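PDB 4Z3N: putative drug/sodium antiporter from Escherichia coli, which transports the genotoxin colibactin as a membrane protein of the MATE family, probably working as an antiporter. Local coordinates for residues F163-I168 and L219-M224. Numbering follows the deposited sequence.
Sequences FSIMLI and LAQLSM. With OLC ((2R)-2,3-dihydroxypropyl (9Z)-octadec-9-enoate), chain E.
Ser164, Ile165 and Ile168 face Gln221 and Leu222 across two helix segments, 163-168 and 219-224, that run in broadly the same direction, inclined by 41° with their axes 9.9 Å apart at closest approach. Ser164 and Leu222 bring the backbones nearest, CA to CA 7.0 Å, and here Leu222 lays its CD2 methyl against CB of Ser164 at 3.8 Å. Ile168 extends its longer branch, chi2 -179°, across the Gln221 side chain at about a right angle, and its CD1 lies 3.5 Å from the backbone O of Gln221 and 4.0 Å from CB of the same residue. Helices 162-177 and 209-232, which carry these segments, coincide largely with predicted membrane-spanning helices of this MATE-family transporter; Met166, turned from 219-224, packs against Ile84 and Ile88 of helix 75-101. Gln221 bends at chi2 (148°), which brings its amide beside Ile165, whose CD1 methyl is 3.4 Å from NE2 of Gln221. A monoolein chain runs along the other side of this glutamine, with lipid C4 3.6 Å from Gln221 CD, while Phe82 of helix 75-101 also touches the Gln221 side chain.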
loop_
_atom_site.group_PDB
_atom_site.type_symbol
_atom_site.label_atom_id
_atom_site.label_comp_id
_atom_site.label_asym_id
_atom_site.label_seq_id
_atom_site.Cartn_x
_atom_site.Cartn_y
_atom_site.Cartn_z
ATOM N N PHE A 163 16.048 1.822 9.344
ATOM C CA PHE A 163 16.706 0.611 8.889
ATOM C C PHE A 163 15.874 -0.623 9.231
ATOM O O PHE A 163 15.774 -1.552 8.431
ATOM C CB PHE A 163 18.111 0.497 9.483
ATOM C CG PHE A 163 18.893 -0.689 8.977
ATOM C CD1 PHE A 163 18.976 -0.957 7.611
ATOM C CD2 PHE A 163 19.566 -1.527 9.864
ATOM C CE1 PHE A 163 19.699 -2.031 7.141
ATOM C CE2 PHE A 163 20.299 -2.611 9.403
ATOM C CZ PHE A 163 20.363 -2.863 8.035
ATOM N N SER A 164 15.247 -0.620 10.397
ATOM C CA SER A 164 14.457 -1.764 10.832
ATOM C C SER A 164 13.216 -1.916 9.956
ATOM O O SER A 164 12.849 -3.035 9.571
ATOM C CB SER A 164 14.067 -1.621 12.308
ATOM O OG SER A 164 15.023 -0.828 13.008
ATOM N N ILE A 165 12.582 -0.792 9.638
ATOM C CA ILE A 165 11.453 -0.780 8.716
ATOM C C ILE A 165 11.857 -1.264 7.309
ATOM O O ILE A 165 11.152 -2.071 6.688
ATOM C CB ILE A 165 10.829 0.635 8.593
ATOM C CG1 ILE A 165 10.464 1.196 9.971
ATOM C CG2 ILE A 165 9.620 0.613 7.670
ATOM C CD1 ILE A 165 9.656 0.231 10.831
ATOM N N MET A 166 12.981 -0.767 6.798
ATOM C CA MET A 166 13.475 -1.226 5.500
ATOM C C MET A 166 13.739 -2.728 5.513
ATOM O O MET A 166 13.421 -3.423 4.555
ATOM C CB MET A 166 14.748 -0.475 5.100
ATOM C CG MET A 166 14.578 1.034 5.017
ATOM S SD MET A 166 13.429 1.621 3.735
ATOM C CE MET A 166 12.040 2.275 4.665
ATOM N N LEU A 167 14.331 -3.207 6.606
ATOM C CA LEU A 167 14.608 -4.627 6.820
ATOM C C LEU A 167 13.370 -5.503 6.669
ATOM O O LEU A 167 13.446 -6.590 6.107
ATOM C CB LEU A 167 15.207 -4.844 8.205
ATOM C CG LEU A 167 16.696 -5.157 8.209
ATOM C CD1 LEU A 167 17.151 -5.544 9.610
ATOM C CD2 LEU A 167 16.971 -6.275 7.214
ATOM N N ILE A 168 12.238 -5.024 7.186
ATOM C CA ILE A 168 10.956 -5.720 7.089
ATOM C C ILE A 168 10.446 -5.799 5.657
ATOM O O ILE A 168 9.866 -6.804 5.253
ATOM C CB ILE A 168 9.901 -5.032 7.968
ATOM C CG1 ILE A 168 10.254 -5.253 9.441
ATOM C CG2 ILE A 168 8.501 -5.540 7.647
ATOM C CD1 ILE A 168 9.277 -4.657 10.406
ATOM N N LEU A 219 8.783 -2.333 19.162
ATOM C CA LEU A 219 9.349 -3.614 19.596
ATOM C C LEU A 219 8.514 -4.730 18.991
ATOM O O LEU A 219 8.991 -5.852 18.786
ATOM C CB LEU A 219 9.397 -3.727 21.130
ATOM C CG LEU A 219 10.328 -2.752 21.879
ATOM C CD1 LEU A 219 10.096 -2.808 23.378
ATOM C CD2 LEU A 219 11.794 -3.016 21.567
ATOM N N ALA A 220 7.255 -4.401 18.710
ATOM C CA ALA A 220 6.385 -5.251 17.910
ATOM C C ALA A 220 6.989 -5.485 16.524
ATOM O O ALA A 220 7.043 -6.610 16.050
ATOM C CB ALA A 220 4.991 -4.627 17.789
ATOM N N GLN A 221 7.455 -4.423 15.880
ATOM C CA GLN A 221 7.985 -4.548 14.536
ATOM C C GLN A 221 9.300 -5.327 14.531
ATOM O O GLN A 221 9.558 -6.123 13.615
ATOM C CB GLN A 221 8.161 -3.167 13.894
ATOM C CG GLN A 221 6.885 -2.630 13.221
ATOM C CD GLN A 221 6.768 -1.092 13.276
ATOM O OE1 GLN A 221 5.702 -0.538 13.018
ATOM N NE2 GLN A 221 7.866 -0.407 13.613
ATOM N N LEU A 222 10.128 -5.116 15.547
ATOM C CA LEU A 222 11.384 -5.851 15.633
ATOM C C LEU A 222 11.150 -7.342 15.885
ATOM O O LEU A 222 11.798 -8.176 15.269
ATOM C CB LEU A 222 12.282 -5.264 16.715
ATOM C CG LEU A 222 13.034 -3.995 16.310
ATOM C CD1 LEU A 222 13.910 -3.521 17.452
ATOM C CD2 LEU A 222 13.853 -4.234 15.049
ATOM N N SER A 223 10.220 -7.682 16.771
ATOM C CA SER A 223 9.916 -9.092 17.008
ATOM C C SER A 223 9.454 -9.766 15.721
ATOM O O SER A 223 9.762 -10.937 15.485
ATOM C CB SER A 223 8.868 -9.268 18.115
ATOM O OG SER A 223 7.918 -8.224 18.120
ATOM N N MET A 224 8.734 -9.030 14.882
ATOM C CA MET A 224 8.453 -9.517 13.538
ATOM C C MET A 224 9.756 -9.783 12.778
ATOM O O MET A 224 9.952 -10.858 12.212
ATOM C CB MET A 224 7.612 -8.516 12.765
ATOM C CG MET A 224 6.197 -8.341 13.277
ATOM S SD MET A 224 5.279 -7.335 12.096
ATOM C CE MET A 224 5.868 -8.027 10.530
HETATM C C9 OLC E . 3.916 2.427 12.885
HETATM C C8 OLC E . 3.424 1.184 13.610
HETATM C C7 OLC E . 2.545 0.344 12.699
HETATM C C6 OLC E . 2.693 -1.126 13.031
HETATM C C5 OLC E . 2.898 -1.914 11.748
HETATM C C4 OLC E . 4.043 -2.899 11.873
#